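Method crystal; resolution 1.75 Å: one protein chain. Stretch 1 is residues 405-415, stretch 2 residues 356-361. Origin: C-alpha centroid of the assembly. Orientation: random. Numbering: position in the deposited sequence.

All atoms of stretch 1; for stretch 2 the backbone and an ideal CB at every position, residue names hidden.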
# COMPACT_ATOMS: atom_id res chain seq x y z
N PHE A 405 -20.19 -0.81 -12.15
CA PHE A 405 -20.34 -1.63 -10.96
C PHE A 405 -19.02 -2.15 -10.38
O PHE A 405 -19.03 -2.94 -9.43
CB PHE A 405 -21.38 -2.76 -11.14
CG PHE A 405 -21.05 -3.78 -12.22
CD1 PHE A 405 -19.80 -4.41 -12.29
CD2 PHE A 405 -22.04 -4.16 -13.15
CE1 PHE A 405 -19.52 -5.35 -13.28
CE2 PHE A 405 -21.78 -5.11 -14.14
CZ PHE A 405 -20.52 -5.71 -14.20
N LEU A 406 -17.89 -1.69 -10.92
CA LEU A 406 -16.60 -2.32 -10.56
C LEU A 406 -16.29 -2.31 -9.06
O LEU A 406 -15.83 -3.33 -8.53
CB LEU A 406 -15.42 -1.77 -11.39
CG LEU A 406 -14.20 -2.71 -11.31
CD1 LEU A 406 -14.44 -4.05 -12.02
CD2 LEU A 406 -12.93 -2.02 -11.82
N GLN A 407 -16.56 -1.20 -8.37
CA GLN A 407 -16.27 -1.19 -6.92
C GLN A 407 -17.14 -2.18 -6.18
O GLN A 407 -16.65 -2.91 -5.31
CB GLN A 407 -16.33 0.21 -6.29
CG GLN A 407 -15.96 0.23 -4.79
CD GLN A 407 -14.54 -0.31 -4.49
OE1 GLN A 407 -13.62 -0.14 -5.28
NE2 GLN A 407 -14.39 -0.96 -3.34
N ALA A 408 -18.43 -2.25 -6.54
CA ALA A 408 -19.31 -3.26 -5.94
C ALA A 408 -18.79 -4.69 -6.19
O ALA A 408 -18.88 -5.56 -5.31
CB ALA A 408 -20.76 -3.11 -6.48
N LEU A 409 -18.25 -4.92 -7.38
CA LEU A 409 -17.72 -6.23 -7.76
C LEU A 409 -16.51 -6.57 -6.90
O LEU A 409 -16.37 -7.70 -6.46
CB LEU A 409 -17.36 -6.28 -9.25
CG LEU A 409 -16.68 -7.52 -9.83
CD1 LEU A 409 -17.07 -7.79 -11.31
CD2 LEU A 409 -15.15 -7.36 -9.74
N GLY A 410 -15.63 -5.59 -6.70
CA GLY A 410 -14.44 -5.77 -5.84
C GLY A 410 -14.83 -6.25 -4.46
O GLY A 410 -14.27 -7.21 -3.95
N LEU A 411 -15.80 -5.58 -3.85
CA LEU A 411 -16.21 -5.91 -2.50
C LEU A 411 -16.71 -7.35 -2.45
O LEU A 411 -16.36 -8.11 -1.56
CB LEU A 411 -17.29 -4.93 -2.01
CG LEU A 411 -16.88 -3.46 -1.94
CD1 LEU A 411 -18.09 -2.62 -1.52
CD2 LEU A 411 -15.69 -3.24 -0.99
N ARG A 412 -17.52 -7.72 -3.43
CA ARG A 412 -18.11 -9.05 -3.46
C ARG A 412 -17.09 -10.14 -3.73
O ARG A 412 -17.08 -11.18 -3.05
CB ARG A 412 -19.23 -9.06 -4.53
CG ARG A 412 -20.09 -10.28 -4.46
CD ARG A 412 -21.23 -10.16 -5.45
NE ARG A 412 -22.07 -11.35 -5.45
CZ ARG A 412 -22.80 -11.74 -6.50
NH1 ARG A 412 -22.79 -11.04 -7.63
NH2 ARG A 412 -23.53 -12.84 -6.42
N VAL A 413 -16.23 -9.94 -4.72
CA VAL A 413 -15.25 -10.95 -5.05
C VAL A 413 -14.13 -11.05 -4.02
O VAL A 413 -13.59 -12.13 -3.81
CB VAL A 413 -14.65 -10.82 -6.48
CG1 VAL A 413 -15.79 -10.84 -7.53
CG2 VAL A 413 -13.78 -9.58 -6.64
N HIS A 414 -13.79 -9.92 -3.40
CA HIS A 414 -12.77 -9.99 -2.34
C HIS A 414 -13.34 -10.65 -1.07
O HIS A 414 -12.60 -11.32 -0.33
CB HIS A 414 -12.17 -8.61 -2.04
CG HIS A 414 -11.26 -8.09 -3.10
ND1 HIS A 414 -11.06 -6.74 -3.31
CD2 HIS A 414 -10.47 -8.73 -4.00
CE1 HIS A 414 -10.19 -6.57 -4.29
NE2 HIS A 414 -9.81 -7.76 -4.72
N ASN A 415 -14.63 -10.48 -0.80
CA ASN A 415 -15.25 -11.30 0.26
C ASN A 415 -15.03 -12.80 -0.03
O ASN A 415 -14.64 -13.59 0.84
CB ASN A 415 -16.74 -11.03 0.37
CG ASN A 415 -17.06 -9.75 1.12
OD1 ASN A 415 -16.23 -9.17 1.81
ND2 ASN A 415 -18.31 -9.31 0.98
N UNK A 356 -9.75 1.28 3.38
CA UNK A 356 -9.55 0.50 2.16
C UNK A 356 -10.61 0.86 1.14
O UNK A 356 -11.79 0.87 1.46
CB UNK A 356 -9.58 -1.00 2.46
N UNK A 357 -10.18 1.12 -0.10
CA UNK A 357 -11.14 1.33 -1.17
C UNK A 357 -10.51 0.75 -2.43
O UNK A 357 -9.89 1.46 -3.22
CB UNK A 357 -11.50 2.81 -1.34
N UNK A 358 -10.63 -0.57 -2.56
CA UNK A 358 -9.96 -1.32 -3.61
C UNK A 358 -10.94 -2.17 -4.38
O UNK A 358 -11.95 -2.61 -3.84
CB UNK A 358 -8.85 -2.20 -3.02
N UNK A 359 -10.62 -2.37 -5.65
CA UNK A 359 -11.38 -3.35 -6.42
C UNK A 359 -10.42 -4.13 -7.28
O UNK A 359 -9.21 -4.16 -6.99
CB UNK A 359 -12.46 -2.68 -7.28
N UNK A 360 -10.94 -4.78 -8.32
CA UNK A 360 -10.24 -5.87 -8.99
C UNK A 360 -10.39 -5.72 -10.50
O UNK A 360 -11.37 -5.15 -10.98
CB UNK A 360 -10.77 -7.23 -8.53
N UNK A 361 -9.38 -6.19 -11.24
CA UNK A 361 -9.45 -6.32 -12.71
C UNK A 361 -8.63 -7.54 -13.08
O UNK A 361 -7.88 -8.07 -12.25
CB UNK A 361 -8.94 -5.07 -13.43

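The strand of stretch 2 runs almost perpendicular to helix 406-415, at 89°, with an axial approach of 6.3 Å. The two backbones come nearest at Gly-410, whose CA lies 3.9 Å from the CA of position 359.

Position 356 precedes the strand. Its CB points sideways and has nothing of stretch 1 within 5.5 Å, so the helix places no visible demand on it. The residue is Met-356, which makes no contact with the helix.

At 357 the CB again points sideways, 5.2 Å from Gln-407 NE2. A small or medium side chain, polar or not, could reach the flank of that amide. Cys-357 does so modestly, its SG 4.1 Å from Gln-407 CD.

Position 358 offers stretch 1 mainly its carbonyl. Gln-407 NE2 donates a hydrogen bond to this O across 3.0 Å, and the bond would form with almost any residue here. The ideal CB points sideways, 4.7 Å from His-414 CE1, and many side chains would fit if they turned outward. Gln-358 has such a side chain: its end leads away from the helix and its NE2 is bonded elsewhere in the structure. A water donates to Gln-358 O at 2.9 Å and also lies 2.7 Å from His-414 ND1, linking strand and helix.

Position 359 is the most constrained. Its ideal CB is 3.4 Å from Gln-407 OE1, 3.7 Å from Leu-406 O and 3.9 Å from Gly-410 CA. A carbonyl so close invites a short donor, and the bare glycine leaves room for one; serine, threonine or perhaps cysteine would suit, whereas a bulky chain would be hard to place on the helix side. The residue is Thr-359, with chi1 in the t well. Its OG1 donates to Leu-406 O at 2.6 Å, an oxygen that also accepts the helical bond from Gly-410 N. The hydroxyl sits just 3.0 Å from Gly-410 CA, and a CB on that glycine would come within 2.2 Å of Thr-359 OG1, a clash.

At 360 the CB points toward the helix, 4.0 Å from His-414 NE2, 4.3 Å from Val-413 CG2 and 4.5 Å from Leu-409 CD2. This largely apolar surface lies close enough to favour a small side chain, such as alanine, though serine is conceivable. Ala-360 places its methyl 4.2 Å from Val-413 CG2, while its O, 3.4 Å from Leu-406 CD1, has no polar partner.

Position 361 points sideways, its CB 5.3 Å from Leu-406 CD2, leaving the choice open; Ala-361 makes no contact.

Stretch 2 356-361: MCQTAA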
# COMPACT_ATOMS: atom_id res chain seq x y z
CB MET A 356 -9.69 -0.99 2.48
CG MET A 356 -9.45 -1.91 1.33
SD MET A 356 -7.74 -2.45 1.26
CE MET A 356 -7.57 -3.36 2.79
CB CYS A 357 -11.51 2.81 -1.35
SG CYS A 357 -12.84 2.95 -2.62
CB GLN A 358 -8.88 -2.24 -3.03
CG GLN A 358 -7.76 -1.45 -2.32
CD GLN A 358 -6.81 -0.84 -3.33
OE1 GLN A 358 -6.25 -1.56 -4.17
NE2 GLN A 358 -6.61 0.49 -3.25
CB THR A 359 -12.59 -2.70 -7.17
OG1 THR A 359 -13.34 -3.74 -7.82
CG2 THR A 359 -12.18 -1.67 -8.16
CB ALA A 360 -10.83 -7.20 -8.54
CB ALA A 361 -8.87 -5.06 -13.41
O HOH W 1 -12.57 -4.80 -2.08
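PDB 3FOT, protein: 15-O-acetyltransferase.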